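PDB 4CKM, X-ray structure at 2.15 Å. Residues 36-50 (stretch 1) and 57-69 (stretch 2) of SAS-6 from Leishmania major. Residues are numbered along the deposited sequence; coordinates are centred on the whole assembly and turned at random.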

# COMPACT_ATOMS: atom_id res chain seq x y z
N GLU A 36 34.02 -6.57 -4.56
CA GLU A 36 33.24 -6.01 -3.42
C GLU A 36 31.82 -6.63 -3.25
O GLU A 36 30.85 -5.89 -3.13
N PRO A 37 31.71 -7.99 -3.23
CA PRO A 37 30.37 -8.59 -3.09
C PRO A 37 29.93 -8.66 -1.62
O PRO A 37 30.05 -9.72 -1.00
N GLN A 38 29.40 -7.56 -1.09
CA GLN A 38 29.28 -7.41 0.36
C GLN A 38 27.92 -7.70 1.01
O GLN A 38 26.86 -7.30 0.54
N THR A 39 27.99 -8.42 2.13
CA THR A 39 26.83 -8.70 2.96
C THR A 39 26.51 -7.47 3.79
O THR A 39 27.35 -7.01 4.54
N LEU A 40 25.31 -6.93 3.62
CA LEU A 40 24.91 -5.73 4.34
C LEU A 40 24.09 -6.07 5.58
O LEU A 40 23.91 -5.22 6.43
N LEU A 41 23.58 -7.29 5.68
CA LEU A 41 22.73 -7.67 6.78
C LEU A 41 22.57 -9.14 6.81
O LEU A 41 22.28 -9.75 5.79
N GLU A 42 22.78 -9.70 8.00
CA GLU A 42 22.54 -11.09 8.27
C GLU A 42 22.04 -11.11 9.71
O GLU A 42 22.79 -10.82 10.63
N THR A 43 20.76 -11.40 9.90
CA THR A 43 20.18 -11.25 11.22
C THR A 43 18.93 -12.08 11.34
O THR A 43 18.59 -12.84 10.42
N THR A 44 18.26 -11.95 12.48
CA THR A 44 17.02 -12.68 12.73
C THR A 44 15.93 -11.69 13.02
O THR A 44 16.18 -10.65 13.62
N VAL A 45 14.74 -11.97 12.52
CA VAL A 45 13.62 -11.05 12.71
C VAL A 45 12.38 -11.87 12.91
O VAL A 45 12.28 -12.97 12.39
N MET A 46 11.44 -11.31 13.67
CA MET A 46 10.14 -11.94 13.83
C MET A 46 9.29 -11.63 12.60
O MET A 46 9.20 -10.48 12.17
N VAL A 47 8.63 -12.65 12.08
CA VAL A 47 7.78 -12.51 10.92
C VAL A 47 6.47 -13.23 11.16
O VAL A 47 6.47 -14.37 11.60
N SER A 48 5.36 -12.57 10.85
CA SER A 48 4.08 -13.28 10.73
C SER A 48 4.03 -13.99 9.38
O SER A 48 4.01 -13.35 8.34
N THR A 49 4.06 -15.32 9.42
CA THR A 49 4.01 -16.16 8.22
C THR A 49 2.67 -16.86 8.08
O THR A 49 2.09 -17.32 9.07
N LYS A 50 2.19 -16.97 6.85
CA LYS A 50 1.01 -17.76 6.59
C LYS A 50 0.94 -18.23 5.15
O LYS A 50 1.44 -17.55 4.25
N GLN A 57 1.34 -17.67 11.95
CA GLN A 57 2.14 -17.72 13.17
C GLN A 57 3.25 -16.69 13.07
O GLN A 57 3.71 -16.36 11.98
N VAL A 58 3.70 -16.21 14.23
CA VAL A 58 4.81 -15.29 14.29
C VAL A 58 6.03 -16.06 14.76
O VAL A 58 5.98 -16.74 15.78
N ARG A 59 7.11 -15.98 14.00
CA ARG A 59 8.26 -16.81 14.22
C ARG A 59 9.55 -16.14 13.77
O ARG A 59 9.53 -15.27 12.92
N PRO A 60 10.68 -16.54 14.34
CA PRO A 60 11.93 -15.88 13.97
C PRO A 60 12.46 -16.41 12.65
O PRO A 60 12.51 -17.61 12.45
N LEU A 61 12.80 -15.50 11.73
CA LEU A 61 13.37 -15.90 10.45
C LEU A 61 14.71 -15.24 10.26
O LEU A 61 14.96 -14.13 10.72
N GLY A 62 15.59 -15.94 9.56
CA GLY A 62 16.85 -15.34 9.14
C GLY A 62 16.59 -14.42 7.94
O GLY A 62 15.87 -14.78 7.00
N VAL A 63 17.18 -13.25 7.96
CA VAL A 63 17.10 -12.40 6.83
C VAL A 63 18.50 -11.98 6.43
O VAL A 63 19.34 -11.70 7.29
N TYR A 64 18.73 -11.92 5.12
CA TYR A 64 20.06 -11.77 4.57
C TYR A 64 20.00 -10.89 3.33
O TYR A 64 19.23 -11.14 2.40
N VAL A 65 20.76 -9.81 3.33
CA VAL A 65 20.80 -8.90 2.20
C VAL A 65 22.25 -8.78 1.75
O VAL A 65 23.13 -8.46 2.56
N ARG A 66 22.49 -9.05 0.47
CA ARG A 66 23.83 -8.97 -0.12
C ARG A 66 23.80 -8.26 -1.48
O ARG A 66 22.85 -8.44 -2.25
N THR A 67 24.81 -7.44 -1.74
CA THR A 67 25.04 -6.85 -3.05
C THR A 67 26.17 -7.58 -3.73
O THR A 67 27.14 -7.97 -3.08
N GLY A 68 26.06 -7.77 -5.04
CA GLY A 68 27.13 -8.37 -5.83
C GLY A 68 26.97 -8.14 -7.33
O GLY A 68 26.48 -7.08 -7.76
N ARG A 69 27.36 -9.15 -8.10
CA ARG A 69 27.36 -9.11 -9.56
C ARG A 69 26.70 -10.34 -10.07
O ARG A 69 26.78 -11.37 -9.47

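Strands 39-50 and 57-69 pair antiparallel in one sheet, so side chains meet as neighbours on its two faces rather than interdigitating across a gap. The face carrying Leu 41, Val 45, Val 47, Leu 61, Val 63 and Val 65 has a buried apolar core, with Thr 49, Gln 57 and Arg 59 at its end. Leu 41 (chi1 t, chi2 p) lays CD2 3.9 Å from CG1 of Val 63, while its CB lies 4.3 Å from CB of Val 65. Val 63, in p, is a shared bump: the same CG1 sits 3.5 Å from CG2 of Thr 43 and 4.1 Å from CG2 of Val 45, filling the hollow among three side chains of the other strand. Further along, Leu 61 (m, t) reaches diagonally past its partner Val 45, setting CD1 3.6 Å from CB of Val 47 and 4.0 Å from CG2 of Thr 49.

Thr 49, in p, closes this row with a polar edge. Its OG1 lies 2.9 Å from NH1 of Arg 59, near the guanidinium plane, and 3.3 Å from CG of Gln 57.

The other face, with Thr 44, Met 46 and Pro 60, is more exposed. Thr 44 (m) rests CG2 3.6 Å from CB of Pro 60, beside Gly 62, which adds no bulk. Met 46 (m, m, t) curls its SD to 4.1 Å from the same Pro 60 CB, so the proline is touched by two neighbours. Ser 48 CB meets Val 58 CG2 at 3.8 Å. Tyr 64, in t, reaches diagonally across to the neighbouring strand, where its OH accepts a weak hydrogen bond from Thr 39 OG1 (3.3 Å); Glu 42 OE1 lies at the ring edge, 3.9 Å from CE1.

At the bulge between Thr 39 and Leu 41, Leu 40 CD1 touches Thr 67 CG2 at 3.9 Å. Two waters sit at Thr 67: one links Glu 36 O to Thr 67 OG1 (2.8 Å each), the other Gln 38 OE1 (2.9 Å) to the same OG1 (2.6 Å).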

# COMPACT_ATOMS: atom_id res chain seq x y z
CB GLU A 36 33.14 -4.47 -3.56
CG GLU A 36 32.51 -3.99 -4.88
CD GLU A 36 32.46 -2.48 -5.00
OE1 GLU A 36 32.18 -1.79 -4.00
OE2 GLU A 36 32.68 -1.97 -6.12
CB PRO A 37 30.57 -10.00 -3.65
CG PRO A 37 31.98 -10.33 -3.33
CD PRO A 37 32.76 -9.03 -3.26
CB GLN A 38 29.80 -6.05 0.81
CG GLN A 38 29.16 -4.86 0.15
CD GLN A 38 29.48 -3.58 0.89
OE1 GLN A 38 29.06 -2.50 0.50
NE2 GLN A 38 30.23 -3.71 1.97
CB THR A 39 27.10 -9.90 3.84
OG1 THR A 39 27.35 -11.04 3.00
CG2 THR A 39 25.90 -10.20 4.71
CB LEU A 40 24.08 -4.81 3.45
CG LEU A 40 24.72 -4.30 2.15
CD1 LEU A 40 23.71 -3.44 1.39
CD2 LEU A 40 25.97 -3.50 2.44
CB LEU A 41 21.34 -7.06 6.67
CG LEU A 41 20.49 -7.30 7.93
CD1 LEU A 41 20.98 -6.44 9.09
CD2 LEU A 41 19.02 -7.03 7.67
CB GLU A 42 23.85 -11.85 8.11
CG GLU A 42 23.71 -13.35 8.36
CD GLU A 42 24.87 -14.16 7.80
OE1 GLU A 42 25.91 -13.58 7.42
OE2 GLU A 42 24.73 -15.39 7.72
CB THR A 43 19.92 -9.76 11.56
OG1 THR A 43 19.62 -9.63 12.94
CG2 THR A 43 18.77 -9.17 10.76
CB THR A 44 17.21 -13.68 13.86
OG1 THR A 44 18.17 -14.64 13.42
CG2 THR A 44 15.90 -14.44 14.17
CB VAL A 45 13.38 -10.12 11.50
CG1 VAL A 45 14.43 -9.05 11.44
CG2 VAL A 45 13.39 -10.92 10.20
CB MET A 46 9.44 -11.41 15.09
CG MET A 46 10.14 -11.77 16.38
SD MET A 46 10.16 -13.54 16.57
CE MET A 46 11.30 -13.69 17.95
CB VAL A 47 8.48 -13.07 9.66
CG1 VAL A 47 7.67 -12.78 8.39
CG2 VAL A 47 9.88 -12.47 9.52
CB SER A 48 2.89 -12.33 10.89
OG SER A 48 1.67 -13.04 10.69
CB THR A 49 5.05 -17.29 8.28
OG1 THR A 49 4.86 -18.04 9.49
CG2 THR A 49 6.43 -16.74 8.30
CB LYS A 50 -0.25 -17.00 6.96
CG LYS A 50 -0.65 -15.90 6.03
CD LYS A 50 -1.90 -15.22 6.54
CE LYS A 50 -2.26 -14.03 5.66
NZ LYS A 50 -2.63 -12.83 6.46
CB GLN A 57 2.75 -19.09 13.38
CG GLN A 57 3.73 -19.45 12.29
CD GLN A 57 4.57 -20.68 12.60
OE1 GLN A 57 5.22 -20.78 13.63
NE2 GLN A 57 4.58 -21.60 11.66
CB VAL A 58 4.50 -14.11 15.23
CG1 VAL A 58 5.76 -13.34 15.58
CG2 VAL A 58 3.47 -13.18 14.59
CB ARG A 59 8.06 -18.14 13.52
CG ARG A 59 8.35 -18.12 12.04
CD ARG A 59 7.53 -19.15 11.31
NE ARG A 59 8.31 -19.93 10.37
CZ ARG A 59 7.84 -20.47 9.25
NH1 ARG A 59 6.59 -20.29 8.84
NH2 ARG A 59 8.66 -21.17 8.49
CB PRO A 60 12.87 -16.21 15.14
CG PRO A 60 12.34 -17.48 15.73
CD PRO A 60 10.89 -17.61 15.34
CB LEU A 61 12.44 -15.53 9.28
CG LEU A 61 11.10 -16.27 9.15
CD1 LEU A 61 10.27 -15.76 7.97
CD2 LEU A 61 11.31 -17.78 9.03
CB VAL A 63 16.21 -11.19 7.09
CG1 VAL A 63 16.85 -10.22 8.06
CG2 VAL A 63 15.91 -10.47 5.78
CB TYR A 64 20.59 -13.17 4.24
CG TYR A 64 21.97 -13.27 3.61
CD1 TYR A 64 23.13 -13.26 4.40
CD2 TYR A 64 22.13 -13.44 2.24
CE1 TYR A 64 24.38 -13.38 3.84
CE2 TYR A 64 23.38 -13.57 1.67
CZ TYR A 64 24.50 -13.54 2.47
OH TYR A 64 25.73 -13.66 1.90
CB VAL A 65 20.23 -7.50 2.56
CG1 VAL A 65 20.33 -6.56 1.37
CG2 VAL A 65 18.79 -7.58 3.03
CB ARG A 66 24.40 -10.38 -0.30
CG ARG A 66 25.84 -10.42 -0.78
CD ARG A 66 26.36 -11.86 -0.90
NE ARG A 66 25.76 -12.59 -2.02
CZ ARG A 66 25.62 -13.93 -2.10
NH1 ARG A 66 26.01 -14.73 -1.11
NH2 ARG A 66 25.07 -14.47 -3.18
CB THR A 67 25.45 -5.37 -2.98
OG1 THR A 67 26.69 -5.24 -2.27
CG2 THR A 67 24.38 -4.55 -2.27
CB ARG A 69 28.77 -9.11 -10.11
CG ARG A 69 29.59 -7.91 -9.74
CD ARG A 69 29.07 -6.67 -10.43
NE ARG A 69 30.04 -5.59 -10.30
CZ ARG A 69 30.24 -4.64 -11.20
NH1 ARG A 69 29.57 -4.59 -12.36
NH2 ARG A 69 31.15 -3.72 -10.95
O HOH W 1 28.47 -4.97 -4.39
O HOH W 2 27.04 -2.80 -1.57